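Local coordinates for cytosolic phospholipase A2 delta (Homo sapiens, PDB 5IZ5), which hydrolyses glycerophospholipids at the sn-2 position in a calcium-dependent manner, preferring linoleic acid there, and so releases free fatty acids from membrane lipids, at residues V326-T332 against L670-F676; V358-I364 against P462-L467; E486-E491 against S662-R668; P683-L687 against I730-F734. The protein carries 3 engineered substitutions. All coordinates share one frame; numbering follows the deposited sequence.

Contact 1: V326-T332 against L670-F676; sequences VVGIMAT and LDLILSF
Strands 327-331 and 672-676 run parallel in the central sheet of the catalytic domain, 4.6 Å apart at closest approach and 19° from exact alignment, with V327 abreast of L672 and A331 abreast of F676. The chains alternate as donor and acceptor, G328 O taking the amide of L674 at 2.7 Å and M330 O that of F676 at 2.9 Å. The ladder ends in a weak bond from T332 N to F676 O. At the entry to the pair, V326 O accepts from both D671 N and L672 N, while D671 OD2 turns its anti lone pair to V326 N at 2.8 Å, giving that amide a probably charged acceptor.

On the face carrying I329 and F676, CG2 of I329 stands anti to its own N and presses obliquely on the phenyl ring at CE2, 3.4 Å away. Helix 335-351 packs on this face, with L349 touching I329, L674 and F676. On the other face G328, having no side chain, makes room for CD2 of L670, 3.4 Å from G328 N. Farther on, M330 lays CB and SD against CG2 of I673, both at 3.8 Å; the thioether chain bends at its third torsion and brings CE beside S675, whose OG bonds to H733. Paired backbone and apolar faces make this a rigid, buried pair in the core of the sheet.

Contact 2: V358-I364 against P462-L467; sequences VTYFSGI and PLPLYL
Strand 360-363 is the strand of a nucleophile elbow, the strand-turn-helix whose turn bears the nucleophile S365, and pairs in parallel with the start of strand 463-471. Five backbone bonds join them, among them L465 N to F361 O at 2.7 Å and G363 N to L465 O at 2.9 Å. P464 lacks an N-H, but its nitrogen faces away from the partner strand, and its CA lies 3.2 Å from F361 O. At the entry, the ring of P462 packs on V358, with CG 4.1 Å from V358 CG1. Y360 and L463 run side by side, and CD2 of L463 meets the edge of the phenol ring at CE1, 3.7 Å away, while CG2 of T359 covers one ring face. At the far end CG2 of I364, beside the active site, touches CB of L467 at 3.7 Å. Helix 292-313 covers the Y360 and L463 face, with E294 bonded to the Y360 hydroxyl; helix 367-375 packs on F361 and Y466 opposite, and strand 327-331 flanks 360-363.

Contact 3: E486-E491 against S662-R668; sequences EFSPYE and SMFRPGR. With SO4 (sulfate ion), chain N.
E486 and E491 meet R665 and R668 in a buried salt-bridge network that ties the end of strand 482-487 to loop 662-668. R668 approaches E486 head-on, each terminal nitrogen taking one oxygen: NH1 to OE1 at 2.8 Å and NH2 to OE2 at 3.0 Å. The flat groups are twisted 43° apart, so NH2 meets OE2 from above the carboxylate plane. R665, extended throughout, crosses E486 at about a right angle and sends NH1 to OE2, nearly along its C-O axis. The R665 guanidinium lies 12° from coplanar with the E491 carboxylate, and both terminal nitrogens grip the single oxygen OE2 of E491, R665 NH2 at 2.7 Å. S662 OG adds a bond to the anti lone pair of E486 OE1 at 2.7 Å. Four donors on one carboxylate, three of them from long arginines of the loop, would probably keep E486 ionised. In the type II beta turn R665-R668, G667 N bonds weakly, at 3.0 Å, to O4 of a sulfate probably from the crystallisation liquor.

Contact 4: P683-L687 against I730-F734; sequences PFEAL and ILLHF
P683, just ahead of helix 685-696 in the connection between the neighbouring parallel strands 672-676 and 730-734, offers its carbonyl to H733 of the latter: H733 NE2 gives a hydrogen bond to P683 O at 2.7 Å, with the acceptor near the imidazole plane. With chi1 at -174°, trans to the backbone N, the ring of H733 reaches out to the helix start. F684 follows, bringing CD1 within 4.0 Å of H733 CD2; the two rings meet obliquely, their planes 34° apart. In the first turn of the helix, L687 points toward the strand. Its CD1 lies over one face of the imidazole in a CH-pi contact, 3.5 Å from the ring centroid, while CD2 slides past L731 with 3.9 Å to CD2 of that leucine. A forked leucine suits the place because one branch can cover a ring as the other joins the apolar packing on the sheet.

Histidine is apt here since it is both flat and doubly polar: NE2 is held by P683, ND1 is hydrogen-bonded to S675 OG on strand 672-676, and L687 covers a face. A polar ring is thereby satisfied inside the protein, its rotation fixed by bonds at both nitrogens.

Overall arrangement
All four contacts reach one mixed sheet in the catalytic domain, contacts 3 and 4 each through one strand. Read across it, strands 482-487, 463-471, 360-363, 327-331, 672-676 and 730-734 are successive neighbours, the last five parallel and 482-487 antiparallel to 463-471. Contacts 1 and 2, with centres 9 Å apart, join through the pairing of 327-331 with 360-363, and contact 3 adjoins contact 2 at about 8 Å between centres. Contact 4 flanks contact 1 on the other side, its centre about 20 Å from that of contact 3. Along the chain, contacts 2 and 3 are nested within the long loop closed by contact 1, and contact 4 follows. Distant sequence thus converges on the sheet that presents the nucleophile S365.

Contact 1: V326-T332 against L670-F676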
loop_
_atom_site.group_PDB
_atom_site.type_symbol
_atom_site.label_atom_id
_atom_site.label_comp_id
_atom_site.label_asym_id
_atom_site.label_seq_id
_atom_site.Cartn_x
_atom_site.Cartn_y
_atom_site.Cartn_z
ATOM N N VAL B 326 15.046 5.618 -21.524
ATOM C CA VAL B 326 14.055 4.887 -20.743
ATOM C C VAL B 326 12.685 5.495 -21.035
ATOM O O VAL B 326 12.428 6.662 -20.733
ATOM C CB VAL B 326 14.382 4.942 -19.237
ATOM C CG1 VAL B 326 13.344 4.182 -18.421
ATOM C CG2 VAL B 326 15.773 4.370 -18.975
ATOM N N VAL B 327 11.821 4.695 -21.646
ATOM C CA VAL B 327 10.493 5.135 -22.057
ATOM C C VAL B 327 9.435 4.447 -21.198
ATOM O O VAL B 327 9.506 3.243 -20.970
ATOM C CB VAL B 327 10.229 4.795 -23.538
ATOM C CG1 VAL B 327 8.819 5.194 -23.948
ATOM C CG2 VAL B 327 11.253 5.483 -24.435
ATOM N N GLY B 328 8.454 5.217 -20.739
ATOM C CA GLY B 328 7.362 4.687 -19.930
ATOM C C GLY B 328 6.003 5.011 -20.519
ATOM O O GLY B 328 5.819 6.055 -21.140
ATOM N N ILE B 329 5.068 4.078 -20.367
ATOM C CA ILE B 329 3.654 4.328 -20.596
ATOM C C ILE B 329 3.005 4.495 -19.241
ATOM O O ILE B 329 3.236 3.683 -18.348
ATOM C CB ILE B 329 2.938 3.122 -21.236
ATOM C CG1 ILE B 329 3.399 2.897 -22.670
ATOM C CG2 ILE B 329 1.432 3.350 -21.234
ATOM C CD1 ILE B 329 3.029 1.536 -23.223
ATOM N N MET B 330 2.147 5.503 -19.121
ATOM C CA MET B 330 1.498 5.836 -17.864
ATOM C C MET B 330 0.009 6.025 -18.126
ATOM O O MET B 330 -0.383 6.897 -18.903
ATOM C CB MET B 330 2.151 7.122 -17.370
ATOM C CG MET B 330 1.539 7.884 -16.223
ATOM S SD MET B 330 2.677 9.225 -15.813
ATOM C CE MET B 330 1.901 10.699 -16.506
ATOM N N ALA B 331 -0.809 5.171 -17.517
ATOM C CA ALA B 331 -2.248 5.157 -17.756
ATOM C C ALA B 331 -2.978 5.608 -16.501
ATOM O O ALA B 331 -2.529 5.329 -15.383
ATOM C CB ALA B 331 -2.699 3.764 -18.163
ATOM N N THR B 332 -4.097 6.308 -16.695
ATOM C CA THR B 332 -4.935 6.763 -15.590
ATOM C C THR B 332 -6.061 5.758 -15.376
ATOM O O THR B 332 -6.131 4.718 -16.039
ATOM C CB THR B 332 -5.569 8.146 -15.883
ATOM O OG1 THR B 332 -6.556 8.023 -16.920
ATOM C CG2 THR B 332 -4.522 9.164 -16.291
ATOM N N LEU B 670 13.375 8.108 -15.996
ATOM C CA LEU B 670 12.612 8.184 -17.235
ATOM C C LEU B 670 13.003 9.385 -18.078
ATOM O O LEU B 670 13.181 10.495 -17.566
ATOM C CB LEU B 670 11.101 8.159 -16.982
ATOM C CG LEU B 670 10.673 6.693 -16.909
ATOM C CD1 LEU B 670 10.585 6.223 -15.468
ATOM C CD2 LEU B 670 9.385 6.458 -17.667
ATOM N N ASP B 671 13.153 9.121 -19.373
ATOM C CA ASP B 671 13.491 10.140 -20.362
ATOM C C ASP B 671 12.249 10.588 -21.109
ATOM O O ASP B 671 12.084 11.771 -21.375
ATOM C CB ASP B 671 14.525 9.585 -21.345
ATOM C CG ASP B 671 15.811 9.193 -20.657
ATOM O OD1 ASP B 671 16.424 10.077 -20.027
ATOM O OD2 ASP B 671 16.202 8.009 -20.737
ATOM N N LEU B 672 11.383 9.637 -21.448
ATOM C CA LEU B 672 10.128 9.938 -22.124
ATOM C C LEU B 672 8.980 9.172 -21.479
ATOM O O LEU B 672 9.108 7.984 -21.192
ATOM C CB LEU B 672 10.225 9.569 -23.608
ATOM C CG LEU B 672 8.936 9.646 -24.429
ATOM C CD1 LEU B 672 8.445 11.079 -24.513
ATOM C CD2 LEU B 672 9.155 9.075 -25.818
ATOM N N ILE B 673 7.858 9.853 -21.265
ATOM C CA ILE B 673 6.646 9.215 -20.764
ATOM C C ILE B 673 5.492 9.465 -21.725
ATOM O O ILE B 673 5.173 10.614 -22.031
ATOM C CB ILE B 673 6.250 9.751 -19.370
ATOM C CG1 ILE B 673 7.366 9.478 -18.363
ATOM C CG2 ILE B 673 4.956 9.096 -18.894
ATOM C CD1 ILE B 673 7.234 10.261 -17.075
ATOM N N LEU B 674 4.878 8.391 -22.204
ATOM C CA LEU B 674 3.645 8.496 -22.969
ATOM C C LEU B 674 2.503 8.425 -21.970
ATOM O O LEU B 674 2.265 7.377 -21.365
ATOM C CB LEU B 674 3.531 7.379 -24.009
ATOM C CG LEU B 674 4.747 7.184 -24.924
ATOM C CD1 LEU B 674 4.464 6.100 -25.953
ATOM C CD2 LEU B 674 5.139 8.481 -25.621
ATOM N N SER B 675 1.822 9.556 -21.795
ATOM C CA SER B 675 0.753 9.702 -20.821
ATOM C C SER B 675 -0.594 9.511 -21.496
ATOM O O SER B 675 -1.009 10.330 -22.322
ATOM C CB SER B 675 0.813 11.087 -20.182
ATOM O OG SER B 675 -0.362 11.380 -19.443
ATOM N N PHE B 676 -1.273 8.425 -21.148
ATOM C CA PHE B 676 -2.606 8.166 -21.661
ATOM C C PHE B 676 -3.647 8.536 -20.603
ATOM O O PHE B 676 -3.609 8.028 -19.481
ATOM C CB PHE B 676 -2.742 6.707 -22.066
ATOM C CG PHE B 676 -1.753 6.261 -23.117
ATOM C CD1 PHE B 676 -1.541 7.005 -24.272
ATOM C CD2 PHE B 676 -1.062 5.072 -22.971
ATOM C CE1 PHE B 676 -0.641 6.587 -25.243
ATOM C CE2 PHE B 676 -0.165 4.644 -23.936
ATOM C CZ PHE B 676 0.048 5.403 -25.073
#

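Contact 2: V358-I364 against P462-L467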
loop_
_atom_site.group_PDB
_atom_site.type_symbol
_atom_site.label_atom_id
_atom_site.label_comp_id
_atom_site.label_asym_id
_atom_site.label_seq_id
_atom_site.Cartn_x
_atom_site.Cartn_y
_atom_site.Cartn_z
ATOM N N VAL B 358 9.392 0.453 -25.197
ATOM C CA VAL B 358 8.900 0.841 -23.871
ATOM C C VAL B 358 9.514 -0.022 -22.773
ATOM O O VAL B 358 9.462 -1.248 -22.841
ATOM C CB VAL B 358 7.364 0.727 -23.795
ATOM C CG1 VAL B 358 6.853 1.119 -22.412
ATOM C CG2 VAL B 358 6.718 1.593 -24.866
ATOM N N THR B 359 10.078 0.623 -21.757
ATOM C CA THR B 359 10.671 -0.081 -20.619
ATOM C C THR B 359 9.663 -0.298 -19.484
ATOM O O THR B 359 9.556 -1.406 -18.950
ATOM C CB THR B 359 11.914 0.664 -20.088
ATOM O OG1 THR B 359 12.940 0.632 -21.084
ATOM C CG2 THR B 359 12.452 0.017 -18.810
ATOM N N TYR B 360 8.921 0.754 -19.134
ATOM C CA TYR B 360 7.994 0.717 -18.000
ATOM C C TYR B 360 6.546 0.949 -18.415
ATOM O O TYR B 360 6.264 1.706 -19.343
ATOM C CB TYR B 360 8.386 1.776 -16.985
ATOM C CG TYR B 360 9.699 1.521 -16.280
ATOM C CD1 TYR B 360 9.858 0.424 -15.445
ATOM C CD2 TYR B 360 10.770 2.396 -16.427
ATOM C CE1 TYR B 360 11.053 0.193 -14.785
ATOM C CE2 TYR B 360 11.969 2.177 -15.769
ATOM C CZ TYR B 360 12.108 1.075 -14.951
ATOM O OH TYR B 360 13.287 0.853 -14.278
ATOM N N PHE B 361 5.626 0.306 -17.701
ATOM C CA PHE B 361 4.198 0.379 -18.012
ATOM C C PHE B 361 3.439 0.473 -16.683
ATOM O O PHE B 361 3.276 -0.527 -15.986
ATOM C CB PHE B 361 3.817 -0.853 -18.849
ATOM C CG PHE B 361 2.373 -0.912 -19.298
ATOM C CD1 PHE B 361 1.472 0.128 -19.076
ATOM C CD2 PHE B 361 1.920 -2.037 -19.976
ATOM C CE1 PHE B 361 0.156 0.024 -19.499
ATOM C CE2 PHE B 361 0.611 -2.140 -20.408
ATOM C CZ PHE B 361 -0.275 -1.106 -20.169
ATOM N N SER B 362 3.017 1.689 -16.325
ATOM C CA SER B 362 2.305 1.936 -15.068
ATOM C C SER B 362 0.817 2.199 -15.295
ATOM O O SER B 362 0.407 2.745 -16.333
ATOM C CB SER B 362 2.919 3.108 -14.296
ATOM O OG SER B 362 2.595 4.349 -14.894
ATOM N N GLY B 363 0.017 1.804 -14.309
ATOM C CA GLY B 363 -1.428 1.984 -14.372
ATOM C C GLY B 363 -2.098 1.946 -13.010
ATOM O O GLY B 363 -1.516 1.472 -12.014
ATOM N N ILE B 364 -3.324 2.466 -12.986
ATOM C CA ILE B 364 -4.192 2.448 -11.806
ATOM C C ILE B 364 -5.608 2.089 -12.228
ATOM O O ILE B 364 -5.961 2.202 -13.412
ATOM C CB ILE B 364 -4.242 3.818 -11.102
ATOM C CG1 ILE B 364 -4.559 4.935 -12.113
ATOM C CG2 ILE B 364 -2.924 4.101 -10.399
ATOM C CD1 ILE B 364 -4.991 6.234 -11.475
ATOM N N PRO B 462 7.423 -4.815 -21.352
ATOM C CA PRO B 462 7.789 -3.801 -20.349
ATOM C C PRO B 462 7.491 -4.273 -18.920
ATOM O O PRO B 462 6.669 -5.169 -18.731
ATOM C CB PRO B 462 6.900 -2.598 -20.705
ATOM C CG PRO B 462 6.293 -2.906 -22.034
ATOM C CD PRO B 462 6.265 -4.398 -22.158
ATOM N N LEU B 463 8.156 -3.681 -17.935
ATOM C CA LEU B 463 7.859 -3.968 -16.527
ATOM C C LEU B 463 6.537 -3.283 -16.139
ATOM O O LEU B 463 6.430 -2.060 -16.245
ATOM C CB LEU B 463 8.976 -3.465 -15.612
ATOM C CG LEU B 463 8.738 -3.684 -14.110
ATOM C CD1 LEU B 463 8.937 -5.141 -13.738
ATOM C CD2 LEU B 463 9.654 -2.820 -13.272
ATOM N N PRO B 464 5.537 -4.063 -15.688
ATOM C CA PRO B 464 4.259 -3.488 -15.284
ATOM C C PRO B 464 4.268 -3.007 -13.834
ATOM O O PRO B 464 4.745 -3.714 -12.943
ATOM C CB PRO B 464 3.293 -4.652 -15.458
ATOM C CG PRO B 464 4.114 -5.852 -15.164
ATOM C CD PRO B 464 5.532 -5.528 -15.557
ATOM N N LEU B 465 3.744 -1.806 -13.611
ATOM C CA LEU B 465 3.706 -1.192 -12.287
ATOM C C LEU B 465 2.268 -0.791 -11.944
ATOM O O LEU B 465 1.662 0.042 -12.625
ATOM C CB LEU B 465 4.629 0.025 -12.255
ATOM C CG LEU B 465 6.118 -0.311 -12.461
ATOM C CD1 LEU B 465 6.907 0.889 -12.962
ATOM C CD2 LEU B 465 6.734 -0.859 -11.181
ATOM N N TYR B 466 1.721 -1.401 -10.898
ATOM C CA TYR B 466 0.349 -1.155 -10.483
ATOM C C TYR B 466 0.390 -0.372 -9.171
ATOM O O TYR B 466 1.165 -0.716 -8.266
ATOM C CB TYR B 466 -0.398 -2.472 -10.261
ATOM C CG TYR B 466 -0.273 -3.536 -11.350
ATOM C CD1 TYR B 466 -1.324 -3.789 -12.229
ATOM C CD2 TYR B 466 0.868 -4.328 -11.460
ATOM C CE1 TYR B 466 -1.241 -4.777 -13.202
ATOM C CE2 TYR B 466 0.966 -5.319 -12.437
ATOM C CZ TYR B 466 -0.092 -5.542 -13.303
ATOM O OH TYR B 466 -0.022 -6.528 -14.271
ATOM N N LEU B 467 -0.440 0.668 -9.053
ATOM C CA LEU B 467 -0.391 1.546 -7.865
ATOM C C LEU B 467 -1.655 1.521 -7.009
ATOM O O LEU B 467 -2.773 1.346 -7.510
ATOM C CB LEU B 467 -0.104 3.000 -8.258
ATOM C CG LEU B 467 1.265 3.671 -8.074
ATOM C CD1 LEU B 467 2.395 2.748 -7.660
ATOM C CD2 LEU B 467 1.629 4.419 -9.345
#

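Contact 3: E486-E491 against S662-R668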
loop_
_atom_site.group_PDB
_atom_site.type_symbol
_atom_site.label_atom_id
_atom_site.label_comp_id
_atom_site.label_asym_id
_atom_site.label_seq_id
_atom_site.Cartn_x
_atom_site.Cartn_y
_atom_site.Cartn_z
ATOM N N GLU B 486 3.433 0.593 -4.372
ATOM C CA GLU B 486 3.673 0.138 -5.736
ATOM C C GLU B 486 3.706 -1.384 -5.805
ATOM O O GLU B 486 4.311 -2.022 -4.935
ATOM C CB GLU B 486 5.006 0.726 -6.183
ATOM C CG GLU B 486 5.614 0.111 -7.423
ATOM C CD GLU B 486 6.938 0.769 -7.743
ATOM O OE1 GLU B 486 6.913 1.892 -8.292
ATOM O OE2 GLU B 486 7.995 0.170 -7.426
ATOM N N PHE B 487 3.072 -1.952 -6.836
ATOM C CA PHE B 487 3.101 -3.395 -7.094
ATOM C C PHE B 487 3.786 -3.687 -8.431
ATOM O O PHE B 487 3.464 -3.064 -9.450
ATOM C CB PHE B 487 1.684 -3.977 -7.188
ATOM C CG PHE B 487 0.899 -3.910 -5.907
ATOM C CD1 PHE B 487 0.539 -5.073 -5.242
ATOM C CD2 PHE B 487 0.505 -2.685 -5.370
ATOM C CE1 PHE B 487 -0.197 -5.021 -4.065
ATOM C CE2 PHE B 487 -0.233 -2.624 -4.190
ATOM C CZ PHE B 487 -0.582 -3.791 -3.537
ATOM N N SER B 488 4.709 -4.648 -8.428
ATOM C CA SER B 488 5.269 -5.197 -9.667
ATOM C C SER B 488 5.448 -6.707 -9.513
ATOM O O SER B 488 5.334 -7.230 -8.404
ATOM C CB SER B 488 6.617 -4.546 -9.992
ATOM O OG SER B 488 7.686 -5.249 -9.386
ATOM N N PRO B 489 5.745 -7.415 -10.622
ATOM C CA PRO B 489 6.008 -8.852 -10.514
ATOM C C PRO B 489 7.221 -9.204 -9.652
ATOM O O PRO B 489 7.314 -10.337 -9.182
ATOM C CB PRO B 489 6.247 -9.277 -11.968
ATOM C CG PRO B 489 5.571 -8.228 -12.788
ATOM C CD PRO B 489 5.799 -6.963 -12.022
ATOM N N TYR B 490 8.128 -8.253 -9.447
ATOM C CA TYR B 490 9.306 -8.460 -8.609
ATOM C C TYR B 490 9.123 -8.028 -7.157
ATOM O O TYR B 490 9.636 -8.692 -6.255
ATOM C CB TYR B 490 10.528 -7.738 -9.197
ATOM C CG TYR B 490 10.915 -8.212 -10.580
ATOM C CD1 TYR B 490 11.049 -9.569 -10.862
ATOM C CD2 TYR B 490 11.165 -7.303 -11.605
ATOM C CE1 TYR B 490 11.408 -10.005 -12.122
ATOM C CE2 TYR B 490 11.516 -7.733 -12.874
ATOM C CZ TYR B 490 11.638 -9.083 -13.125
ATOM O OH TYR B 490 11.991 -9.521 -14.374
ATOM N N GLU B 491 8.428 -6.920 -6.912
ATOM C CA GLU B 491 8.235 -6.485 -5.537
ATOM C C GLU B 491 7.076 -5.516 -5.320
ATOM O O GLU B 491 6.641 -4.807 -6.237
ATOM C CB GLU B 491 9.530 -5.898 -4.958
ATOM C CG GLU B 491 10.178 -4.808 -5.782
ATOM C CD GLU B 491 11.379 -4.169 -5.101
ATOM O OE1 GLU B 491 11.979 -4.786 -4.197
ATOM O OE2 GLU B 491 11.732 -3.036 -5.481
ATOM N N SER B 662 5.133 5.923 -9.744
ATOM C CA SER B 662 6.027 4.825 -10.119
ATOM C C SER B 662 7.079 5.252 -11.153
ATOM O O SER B 662 8.167 4.666 -11.205
ATOM C CB SER B 662 5.210 3.637 -10.648
ATOM O OG SER B 662 4.726 2.845 -9.565
ATOM N N MET B 663 6.752 6.260 -11.968
ATOM C CA MET B 663 7.708 6.828 -12.922
ATOM C C MET B 663 8.809 7.657 -12.247
ATOM O O MET B 663 9.780 8.007 -12.906
ATOM C CB MET B 663 6.989 7.668 -13.992
ATOM C CG MET B 663 6.021 6.883 -14.877
ATOM S SD MET B 663 6.821 5.491 -15.702
ATOM C CE MET B 663 5.474 4.750 -16.619
ATOM N N PHE B 664 8.678 7.946 -10.948
ATOM C CA PHE B 664 9.682 8.741 -10.220
ATOM C C PHE B 664 10.351 8.050 -9.038
ATOM O O PHE B 664 11.013 8.702 -8.232
ATOM C CB PHE B 664 9.061 10.063 -9.764
ATOM C CG PHE B 664 8.629 10.918 -10.900
ATOM C CD1 PHE B 664 9.550 11.706 -11.560
ATOM C CD2 PHE B 664 7.316 10.900 -11.347
ATOM C CE1 PHE B 664 9.166 12.485 -12.629
ATOM C CE2 PHE B 664 6.923 11.676 -12.417
ATOM C CZ PHE B 664 7.855 12.470 -13.061
ATOM N N ARG B 665 10.189 6.741 -8.926
ATOM C CA ARG B 665 10.973 5.993 -7.959
ATOM C C ARG B 665 12.454 6.169 -8.321
ATOM O O ARG B 665 12.806 6.102 -9.500
ATOM C CB ARG B 665 10.599 4.515 -7.984
ATOM C CG ARG B 665 11.426 3.678 -7.023
ATOM C CD ARG B 665 10.944 2.245 -6.946
ATOM N NE ARG B 665 11.811 1.437 -6.091
ATOM C CZ ARG B 665 11.624 0.146 -5.823
ATOM N NH1 ARG B 665 10.584 -0.516 -6.334
ATOM N NH2 ARG B 665 12.480 -0.493 -5.033
ATOM N N PRO B 666 13.320 6.408 -7.317
ATOM C CA PRO B 666 14.751 6.572 -7.598
ATOM C C PRO B 666 15.347 5.398 -8.376
ATOM O O PRO B 666 15.038 4.244 -8.089
ATOM C CB PRO B 666 15.377 6.665 -6.203
ATOM C CG PRO B 666 14.289 7.192 -5.334
ATOM C CD PRO B 666 13.015 6.621 -5.889
ATOM N N GLY B 667 16.185 5.702 -9.362
ATOM C CA GLY B 667 16.812 4.671 -10.175
ATOM C C GLY B 667 16.158 4.464 -11.525
ATOM O O GLY B 667 16.811 4.000 -12.453
ATOM N N ARG B 668 14.879 4.810 -11.656
ATOM C CA ARG B 668 14.156 4.540 -12.903
ATOM C C ARG B 668 14.550 5.479 -14.056
ATOM O O ARG B 668 14.583 5.054 -15.210
ATOM C CB ARG B 668 12.640 4.541 -12.667
ATOM C CG ARG B 668 12.201 3.430 -11.719
ATOM C CD ARG B 668 10.919 2.747 -12.160
ATOM N NE ARG B 668 10.728 1.490 -11.433
ATOM C CZ ARG B 668 9.845 1.284 -10.457
ATOM N NH1 ARG B 668 9.017 2.246 -10.062
ATOM N NH2 ARG B 668 9.787 0.093 -9.868
HETATM S S SO4 N . 17.698 8.887 -9.502
HETATM O O1 SO4 N . 16.735 8.817 -10.620
HETATM O O2 SO4 N . 18.636 10.006 -9.735
HETATM O O3 SO4 N . 16.971 9.136 -8.237
HETATM O O4 SO4 N . 18.470 7.624 -9.410
#

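Contact 4: P683-L687 against I730-F734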
loop_
_atom_site.group_PDB
_atom_site.type_symbol
_atom_site.label_atom_id
_atom_site.label_comp_id
_atom_site.label_asym_id
_atom_site.label_seq_id
_atom_site.Cartn_x
_atom_site.Cartn_y
_atom_site.Cartn_z
ATOM N N PRO B 683 -9.226 16.728 -19.504
ATOM C CA PRO B 683 -8.117 15.889 -19.968
ATOM C C PRO B 683 -6.722 16.295 -19.472
ATOM O O PRO B 683 -5.795 15.490 -19.578
ATOM C CB PRO B 683 -8.177 16.049 -21.488
ATOM C CG PRO B 683 -8.943 17.307 -21.721
ATOM C CD PRO B 683 -9.949 17.346 -20.624
ATOM N N PHE B 684 -6.566 17.519 -18.960
ATOM C CA PHE B 684 -5.278 17.976 -18.433
ATOM C C PHE B 684 -5.238 18.019 -16.914
ATOM O O PHE B 684 -4.177 18.276 -16.340
ATOM C CB PHE B 684 -4.930 19.361 -18.983
ATOM C CG PHE B 684 -4.896 19.417 -20.473
ATOM C CD1 PHE B 684 -3.842 18.850 -21.171
ATOM C CD2 PHE B 684 -5.920 20.031 -21.177
ATOM C CE1 PHE B 684 -3.809 18.900 -22.549
ATOM C CE2 PHE B 684 -5.891 20.086 -22.555
ATOM C CZ PHE B 684 -4.836 19.520 -23.244
ATOM N N GLU B 685 -6.378 17.762 -16.268
ATOM C CA GLU B 685 -6.491 17.881 -14.814
ATOM C C GLU B 685 -5.474 16.997 -14.105
ATOM O O GLU B 685 -4.695 17.481 -13.285
ATOM C CB GLU B 685 -7.908 17.517 -14.357
ATOM C CG GLU B 685 -8.138 17.606 -12.850
ATOM C CD GLU B 685 -9.549 17.235 -12.415
ATOM O OE1 GLU B 685 -10.470 17.106 -13.258
ATOM O OE2 GLU B 685 -9.738 17.096 -11.193
ATOM N N ALA B 686 -5.482 15.707 -14.437
ATOM C CA ALA B 686 -4.577 14.744 -13.826
ATOM C C ALA B 686 -3.126 15.171 -14.009
ATOM O O ALA B 686 -2.377 15.176 -13.044
ATOM C CB ALA B 686 -4.800 13.341 -14.395
ATOM N N LEU B 687 -2.741 15.534 -15.237
ATOM C CA LEU B 687 -1.357 15.945 -15.517
ATOM C C LEU B 687 -0.958 17.169 -14.693
ATOM O O LEU B 687 0.160 17.239 -14.196
ATOM C CB LEU B 687 -1.115 16.228 -17.013
ATOM C CG LEU B 687 -0.224 15.263 -17.810
ATOM C CD1 LEU B 687 0.022 15.845 -19.193
ATOM C CD2 LEU B 687 1.111 14.995 -17.131
ATOM N N ILE B 730 10.463 14.072 -20.804
ATOM C CA ILE B 730 9.584 14.548 -21.862
ATOM C C ILE B 730 8.242 13.849 -21.722
ATOM O O ILE B 730 8.191 12.637 -21.524
ATOM C CB ILE B 730 10.161 14.237 -23.266
ATOM C CG1 ILE B 730 11.500 14.950 -23.457
ATOM C CG2 ILE B 730 9.183 14.640 -24.368
ATOM C CD1 ILE B 730 12.314 14.424 -24.617
ATOM N N LEU B 731 7.162 14.610 -21.855
ATOM C CA LEU B 731 5.813 14.059 -21.806
ATOM C C LEU B 731 5.038 14.267 -23.094
ATOM O O LEU B 731 4.918 15.386 -23.583
ATOM C CB LEU B 731 5.044 14.680 -20.649
ATOM C CG LEU B 731 5.204 13.871 -19.364
ATOM C CD1 LEU B 731 5.595 14.780 -18.225
ATOM C CD2 LEU B 731 3.936 13.091 -19.043
ATOM N N LEU B 732 4.526 13.165 -23.627
ATOM C CA LEU B 732 3.559 13.172 -24.709
ATOM C C LEU B 732 2.238 12.724 -24.127
ATOM O O LEU B 732 2.101 11.581 -23.694
ATOM C CB LEU B 732 3.978 12.221 -25.828
ATOM C CG LEU B 732 4.433 12.806 -27.165
ATOM C CD1 LEU B 732 5.144 14.142 -27.022
ATOM C CD2 LEU B 732 5.322 11.808 -27.885
ATOM N N HIS B 733 1.267 13.629 -24.139
ATOM C CA HIS B 733 -0.006 13.418 -23.479
ATOM C C HIS B 733 -1.123 13.182 -24.492
ATOM O O HIS B 733 -1.307 13.974 -25.425
ATOM C CB HIS B 733 -0.325 14.639 -22.633
ATOM C CG HIS B 733 -1.551 14.486 -21.795
ATOM N ND1 HIS B 733 -1.611 13.640 -20.709
ATOM C CD2 HIS B 733 -2.761 15.089 -21.872
ATOM C CE1 HIS B 733 -2.808 13.724 -20.157
ATOM N NE2 HIS B 733 -3.526 14.594 -20.844
ATOM N N PHE B 734 -1.871 12.098 -24.291
ATOM C CA PHE B 734 -2.932 11.683 -25.198
ATOM C C PHE B 734 -4.281 11.727 -24.486
ATOM O O PHE B 734 -4.681 10.755 -23.844
ATOM C CB PHE B 734 -2.674 10.267 -25.704
ATOM C CG PHE B 734 -1.378 10.117 -26.443
ATOM C CD1 PHE B 734 -1.352 10.110 -27.836
ATOM C CD2 PHE B 734 -0.179 10.001 -25.749
ATOM C CE1 PHE B 734 -0.153 9.979 -28.517
ATOM C CE2 PHE B 734 1.019 9.873 -26.423
ATOM C CZ PHE B 734 1.032 9.863 -27.809
#